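Local structure of orotidine-5-phosphate decarboxylase/orotate phosphoribosyltransferase, putative (Ompdcase-oprtase, putative) (Leishmania infantum, 3QW3) at residues A[133-136]-A[140-143]; A[182-187]-A[209-214]; A[186-191]-A[215-220]. The protein probably catalyses the decarboxylation of orotidine 5'-phosphate to UMP, this chain being the decarboxylase domain of a bifunctional UMP synthase that also carries an orotate phosphoribosyltransferase. All blocks are in the same frame, centred on the assembly; numbering follows the deposited sequence.

Interaction 1: A[133-136]-A[140-143]; sequences LCKT and GSND
K135 and S141 meet at the C-terminal end of strand 129-135, one of the eight parallel strands of the TIM barrel, where the chain leaves the sheet and folds back through a short 3-10 turn.

The polar contacts centre on the ammonium group of K135. Its NZ donates to S141 OG at 3.1 Å and to the backbone oxygen of its neighbour, T136 O, at 3.2 Å. This second bond reaches the carbonyl from above its plane, 38° out of it. Bends at chi2 (73°) and chi4 (66°) curl the lysine chain back over its own backbone, and a long flexible side chain is what such a return needs. S141 OG is also hydrogen-bonded to Q145, whose OE1 takes the backbone N-H of T136 too, so one glutamine ties both sides of the turn.

Packing adds little: K135 CE passes 3.5 Å from S141 OG. The second subunit closes in: Y113 of that subunit bonds to C134 O, and its R161 forms a salt bridge with D143. Serine suits the turn because its short side chain puts a hydroxyl where both K135 NZ and Q145 OE1 reach it; its CB lies 3.2 Å from T136 O.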
loop_
_atom_site.group_PDB
_atom_site.type_symbol
_atom_site.label_atom_id
_atom_site.label_comp_id
_atom_site.label_asym_id
_atom_site.label_seq_id
_atom_site.Cartn_x
_atom_site.Cartn_y
_atom_site.Cartn_z
ATOM N N LEU A 133 -4.372 -4.552 -7.668
ATOM C CA LEU A 133 -3.751 -5.869 -7.520
ATOM C C LEU A 133 -4.798 -6.959 -7.628
ATOM O O LEU A 133 -5.854 -6.881 -6.996
ATOM C CB LEU A 133 -3.023 -5.981 -6.179
ATOM C CG LEU A 133 -1.990 -4.913 -5.832
ATOM C CD1 LEU A 133 -1.403 -5.235 -4.445
ATOM C CD2 LEU A 133 -0.888 -4.841 -6.874
ATOM N N CYS A 134 -4.511 -7.975 -8.434
ATOM C CA CYS A 134 -5.460 -9.065 -8.626
ATOM C C CYS A 134 -4.788 -10.410 -8.383
ATOM O O CYS A 134 -5.073 -11.087 -7.394
ATOM C CB CYS A 134 -6.084 -8.988 -10.023
ATOM S SG CYS A 134 -7.275 -10.286 -10.365
ATOM N N LYS A 135 -3.876 -10.778 -9.278
ATOM C CA LYS A 135 -3.117 -12.008 -9.132
ATOM C C LYS A 135 -1.642 -11.708 -9.308
ATOM O O LYS A 135 -1.225 -11.229 -10.358
ATOM C CB LYS A 135 -3.584 -13.050 -10.157
ATOM C CG LYS A 135 -2.836 -14.385 -10.091
ATOM C CD LYS A 135 -3.229 -15.194 -8.860
ATOM C CE LYS A 135 -2.659 -16.614 -8.913
ATOM N NZ LYS A 135 -1.165 -16.664 -8.836
ATOM N N THR A 136 -0.860 -11.982 -8.270
ATOM C CA THR A 136 0.591 -11.821 -8.333
ATOM C C THR A 136 1.280 -13.193 -8.313
ATOM O O THR A 136 0.683 -14.184 -7.884
ATOM C CB THR A 136 1.109 -10.862 -7.230
ATOM O OG1 THR A 136 0.699 -11.337 -5.943
ATOM C CG2 THR A 136 0.537 -9.467 -7.440
ATOM N N GLY A 140 3.518 -15.981 -1.805
ATOM C CA GLY A 140 2.468 -15.515 -0.898
ATOM C C GLY A 140 1.089 -15.431 -1.521
ATOM O O GLY A 140 0.089 -15.340 -0.805
ATOM N N SER A 141 1.036 -15.451 -2.853
ATOM C CA SER A 141 -0.225 -15.511 -3.603
ATOM C C SER A 141 -1.142 -16.630 -3.110
ATOM O O SER A 141 -2.367 -16.535 -3.221
ATOM C CB SER A 141 0.058 -15.703 -5.096
ATOM O OG SER A 141 -1.144 -15.813 -5.843
ATOM N N ASN A 142 -0.546 -17.686 -2.559
ATOM C CA ASN A 142 -1.310 -18.809 -2.020
ATOM C C ASN A 142 -2.140 -18.428 -0.794
ATOM O O ASN A 142 -3.220 -18.986 -0.573
ATOM N N ASP A 143 -1.643 -17.465 -0.022
ATOM C CA ASP A 143 -2.225 -17.117 1.272
ATOM C C ASP A 143 -3.645 -16.577 1.197
ATOM O O ASP A 143 -4.496 -16.973 1.998
ATOM C CB ASP A 143 -1.338 -16.113 2.014
ATOM C CG ASP A 143 -0.037 -16.719 2.485
ATOM O OD1 ASP A 143 0.145 -17.948 2.348
ATOM O OD2 ASP A 143 0.805 -15.963 3.007
#

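Interaction 2: A[182-187]-A[209-214]; sequences VALARV and KASLDA
L184 lays its CD1 methyl against the backbone of S211, 3.6 Å from S211 O, with S211 CB on the same methyl at 3.8 Å. The leucine chi1 of -130° lies away from the usual staggered positions, while chi2 is extended (-177°), and together they carry the branch across to the other helix. One turn further on, A214 points its methyl into the gap between the helices: A214 CB sits 3.9 Å from A185 CB and 4.2 Å from L184 CB. With only methyl groups at A185 and A214, the backbones can come close, their CA atoms 4.6 Å apart, and the axes of the two short segments approach to 8.6 Å. These axes run nearly parallel, at a signed crossing angle of -17°, as expected of successive outer helices of a TIM barrel.

The hydroxyl of S211 turns back along the chain to bond S207 O, just before helix 208-215, and the serine meets the leucine through carbon. L184 also rests on V176, F196 and M223, of strands 172-176, 196-198 and 223-227, and V187 touches helix 154-163, so this helix pair packs over the sheet with helix 154-163 on the flank of helix 181-190.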
loop_
_atom_site.group_PDB
_atom_site.type_symbol
_atom_site.label_atom_id
_atom_site.label_comp_id
_atom_site.label_asym_id
_atom_site.label_seq_id
_atom_site.Cartn_x
_atom_site.Cartn_y
_atom_site.Cartn_z
ATOM N N VAL A 182 -2.901 -19.877 -16.829
ATOM C CA VAL A 182 -4.219 -20.420 -16.488
ATOM C C VAL A 182 -4.991 -19.417 -15.621
ATOM O O VAL A 182 -6.177 -19.173 -15.854
ATOM C CB VAL A 182 -4.132 -21.820 -15.811
ATOM C CG1 VAL A 182 -5.508 -22.287 -15.340
ATOM C CG2 VAL A 182 -3.540 -22.848 -16.779
ATOM N N ALA A 183 -4.305 -18.823 -14.644
ATOM C CA ALA A 183 -4.903 -17.784 -13.804
ATOM C C ALA A 183 -5.190 -16.525 -14.618
ATOM O O ALA A 183 -6.244 -15.910 -14.477
ATOM C CB ALA A 183 -4.004 -17.466 -12.614
ATOM N N LEU A 184 -4.253 -16.160 -15.488
ATOM C CA LEU A 184 -4.418 -15.004 -16.357
ATOM C C LEU A 184 -5.680 -15.151 -17.222
ATOM O O LEU A 184 -6.436 -14.198 -17.387
ATOM C CB LEU A 184 -3.175 -14.832 -17.237
ATOM C CG LEU A 184 -2.468 -13.478 -17.353
ATOM C CD1 LEU A 184 -1.308 -13.590 -18.339
ATOM C CD2 LEU A 184 -3.411 -12.383 -17.775
ATOM N N ALA A 185 -5.910 -16.352 -17.757
ATOM C CA ALA A 185 -7.105 -16.624 -18.558
ATOM C C ALA A 185 -8.389 -16.554 -17.729
ATOM O O ALA A 185 -9.419 -16.087 -18.219
ATOM C CB ALA A 185 -6.993 -17.974 -19.256
ATOM N N ARG A 186 -8.324 -17.014 -16.479
ATOM C CA ARG A 186 -9.470 -16.913 -15.570
ATOM C C ARG A 186 -9.842 -15.451 -15.347
ATOM O O ARG A 186 -11.019 -15.090 -15.367
ATOM C CB ARG A 186 -9.187 -17.596 -14.229
ATOM C CG ARG A 186 -9.185 -19.114 -14.288
ATOM C CD ARG A 186 -9.382 -19.712 -12.906
ATOM N NE ARG A 186 -9.296 -21.169 -12.942
ATOM C CZ ARG A 186 -8.183 -21.869 -12.738
ATOM N NH1 ARG A 186 -7.034 -21.259 -12.466
ATOM N NH2 ARG A 186 -8.221 -23.194 -12.799
ATOM N N VAL A 187 -8.831 -14.607 -15.155
ATOM C CA VAL A 187 -9.066 -13.183 -14.936
ATOM C C VAL A 187 -9.685 -12.532 -16.180
ATOM O O VAL A 187 -10.645 -11.765 -16.076
ATOM C CB VAL A 187 -7.777 -12.462 -14.474
ATOM C CG1 VAL A 187 -8.025 -10.978 -14.296
ATOM C CG2 VAL A 187 -7.282 -13.077 -13.173
ATOM N N LYS A 209 4.348 -15.800 -24.902
ATOM C CA LYS A 209 3.307 -16.241 -25.827
ATOM C C LYS A 209 2.061 -16.728 -25.089
ATOM O O LYS A 209 0.940 -16.322 -25.408
ATOM C CB LYS A 209 3.846 -17.346 -26.738
ATOM C CG LYS A 209 3.369 -17.286 -28.183
ATOM C CD LYS A 209 1.940 -17.760 -28.339
ATOM C CE LYS A 209 1.698 -18.357 -29.712
ATOM N NZ LYS A 209 0.371 -19.030 -29.766
ATOM N N ALA A 210 2.260 -17.595 -24.100
ATOM C CA ALA A 210 1.151 -18.131 -23.309
ATOM C C ALA A 210 0.378 -17.027 -22.587
ATOM O O ALA A 210 -0.854 -17.071 -22.523
ATOM C CB ALA A 210 1.647 -19.184 -22.326
ATOM N N SER A 211 1.106 -16.036 -22.072
ATOM C CA SER A 211 0.511 -14.895 -21.371
ATOM C C SER A 211 -0.381 -14.073 -22.294
ATOM O O SER A 211 -1.513 -13.741 -21.939
ATOM C CB SER A 211 1.599 -14.002 -20.765
ATOM O OG SER A 211 2.431 -14.746 -19.892
ATOM N N LEU A 212 0.133 -13.757 -23.482
ATOM C CA LEU A 212 -0.618 -12.978 -24.464
ATOM C C LEU A 212 -1.843 -13.725 -24.973
ATOM O O LEU A 212 -2.918 -13.147 -25.097
ATOM C CB LEU A 212 0.289 -12.537 -25.621
ATOM C CG LEU A 212 1.315 -11.455 -25.256
ATOM C CD1 LEU A 212 2.435 -11.359 -26.292
ATOM C CD2 LEU A 212 0.641 -10.098 -25.056
ATOM N N ASP A 213 -1.683 -15.016 -25.256
ATOM C CA ASP A 213 -2.809 -15.848 -25.676
ATOM C C ASP A 213 -3.931 -15.869 -24.638
ATOM O O ASP A 213 -5.110 -15.835 -24.987
ATOM C CB ASP A 213 -2.340 -17.274 -25.973
ATOM C CG ASP A 213 -1.602 -17.382 -27.294
ATOM O OD1 ASP A 213 -1.502 -16.375 -28.030
ATOM O OD2 ASP A 213 -1.118 -18.491 -27.597
ATOM N N ALA A 214 -3.553 -15.907 -23.364
ATOM C CA ALA A 214 -4.526 -15.972 -22.279
ATOM C C ALA A 214 -5.156 -14.617 -21.983
ATOM O O ALA A 214 -6.351 -14.538 -21.691
ATOM C CB ALA A 214 -3.879 -16.535 -21.025
#

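Interaction 3: A[186-191]-A[215-220]; sequences RVRARA and GLRADG
R188 grips the carbonyl oxygen of G215 side-on, through two nitrogens that converge on the one atom. NE donates at 2.7 Å to G215 O, and NH2 donates at 2.8 Å to the same oxygen, which lies close to the guanidinium plane. The two bonds meet the acceptor differently: NE comes from above the carbonyl plane, 40° out of it, whereas NH2 approaches nearly in line with the C=O bond.

The third nitrogen looks back to its own segment. R188 NH1 donates to A191 O at 2.8 Å, in the plane of that carbonyl, and it has a further acceptor in L194 O. CG lies anti to the backbone N (chi1 -175°), and bends at chi2 and chi3 bring the guanidinium round to reach both the end of helix 181-190 and the end of helix 208-215. G215 is the last residue of the latter helix, and arginine suits this spot because its several N-H groups can serve backbone oxygens at both helix ends.

Over one face of the R188 guanidinium lies R217 CG, 3.6 Å from R188 CZ, and R188 also makes a cation-pi contact with F196. The second arginine keeps its charge turned to another partner: R217 NE bonds to D219 OD1 at 3.2 Å and R217 NH2 to D219 OD2 at 2.8 Å, a side-on salt bridge within the type I turn from R217 to G220. R217 NH1 goes to T193 O, and W195 offers a cation-pi contact. G220 closes the turn with positive phi, at ease in a residue without a side chain.

In chemical terms, a buried cation is held by neutral carbonyl oxygens and an aromatic ring, while the neighbouring arginine, though of like charge, is probably partly compensated by D219.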
loop_
_atom_site.group_PDB
_atom_site.type_symbol
_atom_site.label_atom_id
_atom_site.label_comp_id
_atom_site.label_asym_id
_atom_site.label_seq_id
_atom_site.Cartn_x
_atom_site.Cartn_y
_atom_site.Cartn_z
ATOM N N ARG A 186 -8.324 -17.014 -16.479
ATOM C CA ARG A 186 -9.470 -16.913 -15.570
ATOM C C ARG A 186 -9.842 -15.451 -15.347
ATOM O O ARG A 186 -11.019 -15.090 -15.367
ATOM C CB ARG A 186 -9.187 -17.596 -14.229
ATOM C CG ARG A 186 -9.185 -19.114 -14.288
ATOM C CD ARG A 186 -9.382 -19.712 -12.906
ATOM N NE ARG A 186 -9.296 -21.169 -12.942
ATOM C CZ ARG A 186 -8.183 -21.869 -12.738
ATOM N NH1 ARG A 186 -7.034 -21.259 -12.466
ATOM N NH2 ARG A 186 -8.221 -23.194 -12.799
ATOM N N VAL A 187 -8.831 -14.607 -15.155
ATOM C CA VAL A 187 -9.066 -13.183 -14.936
ATOM C C VAL A 187 -9.685 -12.532 -16.180
ATOM O O VAL A 187 -10.645 -11.765 -16.076
ATOM C CB VAL A 187 -7.777 -12.462 -14.474
ATOM C CG1 VAL A 187 -8.025 -10.978 -14.296
ATOM C CG2 VAL A 187 -7.282 -13.077 -13.173
ATOM N N ARG A 188 -9.153 -12.860 -17.356
ATOM C CA ARG A 188 -9.716 -12.342 -18.603
ATOM C C ARG A 188 -11.179 -12.774 -18.820
ATOM O O ARG A 188 -11.973 -12.027 -19.393
ATOM C CB ARG A 188 -8.832 -12.727 -19.798
ATOM C CG ARG A 188 -9.271 -12.138 -21.147
ATOM C CD ARG A 188 -9.517 -10.634 -21.076
ATOM N NE ARG A 188 -8.283 -9.857 -21.114
ATOM C CZ ARG A 188 -8.171 -8.600 -20.695
ATOM N NH1 ARG A 188 -9.214 -7.963 -20.177
ATOM N NH2 ARG A 188 -7.004 -7.980 -20.791
ATOM N N ALA A 189 -11.528 -13.964 -18.342
ATOM C CA ALA A 189 -12.907 -14.451 -18.415
ATOM C C ALA A 189 -13.845 -13.650 -17.508
ATOM O O ALA A 189 -14.996 -13.398 -17.873
ATOM C CB ALA A 189 -12.973 -15.927 -18.077
ATOM N N ARG A 190 -13.347 -13.254 -16.335
ATOM C CA ARG A 190 -14.129 -12.456 -15.376
ATOM C C ARG A 190 -14.145 -10.977 -15.738
ATOM O O ARG A 190 -15.098 -10.261 -15.417
ATOM C CB ARG A 190 -13.585 -12.620 -13.951
ATOM C CG ARG A 190 -13.602 -14.043 -13.419
ATOM C CD ARG A 190 -15.022 -14.586 -13.282
ATOM N NE ARG A 190 -15.022 -15.982 -12.845
ATOM C CZ ARG A 190 -16.084 -16.629 -12.366
ATOM N NH1 ARG A 190 -17.253 -16.010 -12.243
ATOM N NH2 ARG A 190 -15.975 -17.901 -11.998
ATOM N N ALA A 191 -13.082 -10.528 -16.402
ATOM C CA ALA A 191 -12.913 -9.128 -16.759
ATOM C C ALA A 191 -12.508 -9.008 -18.226
ATOM O O ALA A 191 -11.328 -8.858 -18.533
ATOM C CB ALA A 191 -11.871 -8.460 -15.850
ATOM N N GLY A 215 -4.351 -13.560 -22.070
ATOM C CA GLY A 215 -4.738 -12.250 -21.549
ATOM C C GLY A 215 -5.171 -11.173 -22.524
ATOM O O GLY A 215 -5.829 -10.209 -22.118
ATOM N N LEU A 216 -4.802 -11.299 -23.800
ATOM C CA LEU A 216 -5.223 -10.302 -24.792
ATOM C C LEU A 216 -6.742 -10.275 -24.981
ATOM O O LEU A 216 -7.409 -11.313 -24.913
ATOM C CB LEU A 216 -4.529 -10.518 -26.141
ATOM C CG LEU A 216 -3.048 -10.139 -26.247
ATOM C CD1 LEU A 216 -2.471 -10.612 -27.577
ATOM C CD2 LEU A 216 -2.828 -8.634 -26.074
ATOM N N ARG A 217 -7.278 -9.081 -25.218
ATOM C CA ARG A 217 -8.692 -8.915 -25.551
ATOM C C ARG A 217 -8.938 -9.268 -27.019
ATOM O O ARG A 217 -7.993 -9.539 -27.768
ATOM C CB ARG A 217 -9.145 -7.476 -25.274
ATOM C CG ARG A 217 -8.879 -6.985 -23.856
ATOM C CD ARG A 217 -9.365 -5.550 -23.639
ATOM N NE ARG A 217 -8.812 -4.606 -24.615
ATOM C CZ ARG A 217 -8.729 -3.289 -24.437
ATOM N NH1 ARG A 217 -9.141 -2.737 -23.300
ATOM N NH2 ARG A 217 -8.219 -2.519 -25.398
ATOM N N ALA A 218 -10.210 -9.251 -27.420
ATOM C CA ALA A 218 -10.623 -9.494 -28.803
ATOM C C ALA A 218 -10.006 -8.519 -29.815
ATOM O O ALA A 218 -9.903 -8.837 -31.000
ATOM C CB ALA A 218 -12.153 -9.470 -28.905
ATOM N N ASP A 219 -9.583 -7.347 -29.347
ATOM C CA ASP A 219 -8.999 -6.327 -30.221
ATOM C C ASP A 219 -7.482 -6.456 -30.385
ATOM O O ASP A 219 -6.859 -5.643 -31.071
ATOM C CB ASP A 219 -9.374 -4.912 -29.749
ATOM C CG ASP A 219 -8.776 -4.547 -28.390
ATOM O OD1 ASP A 219 -8.358 -5.446 -27.636
ATOM O OD2 ASP A 219 -8.726 -3.340 -28.079
ATOM N N GLY A 220 -6.896 -7.465 -29.745
ATOM C CA GLY A 220 -5.444 -7.660 -29.787
ATOM C C GLY A 220 -4.694 -6.735 -28.842
ATOM O O GLY A 220 -3.481 -6.562 -28.961
#

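All three contacts belong to one TIM-barrel domain, threaded by helix 181-190. Interactions 2 and 3 lie about 8 Å apart, centre to centre, and share R186 and V187; they join directly where A214 O touches R188 CB at 3.6 Å. Interaction 1, its centre about 15 Å from that of interaction 2, meets the same helix at two points, each at 4.0 Å: K135 CE on A183 CB near its start, and C134 SG on V187 CG2 a turn further on. In TIM-barrel enzymes the active site lies at the C-terminal ends of the strands, the end where interaction 1 sits; interaction 3 lies at the C-terminal ends of outer helices, toward the opposite end of the barrel.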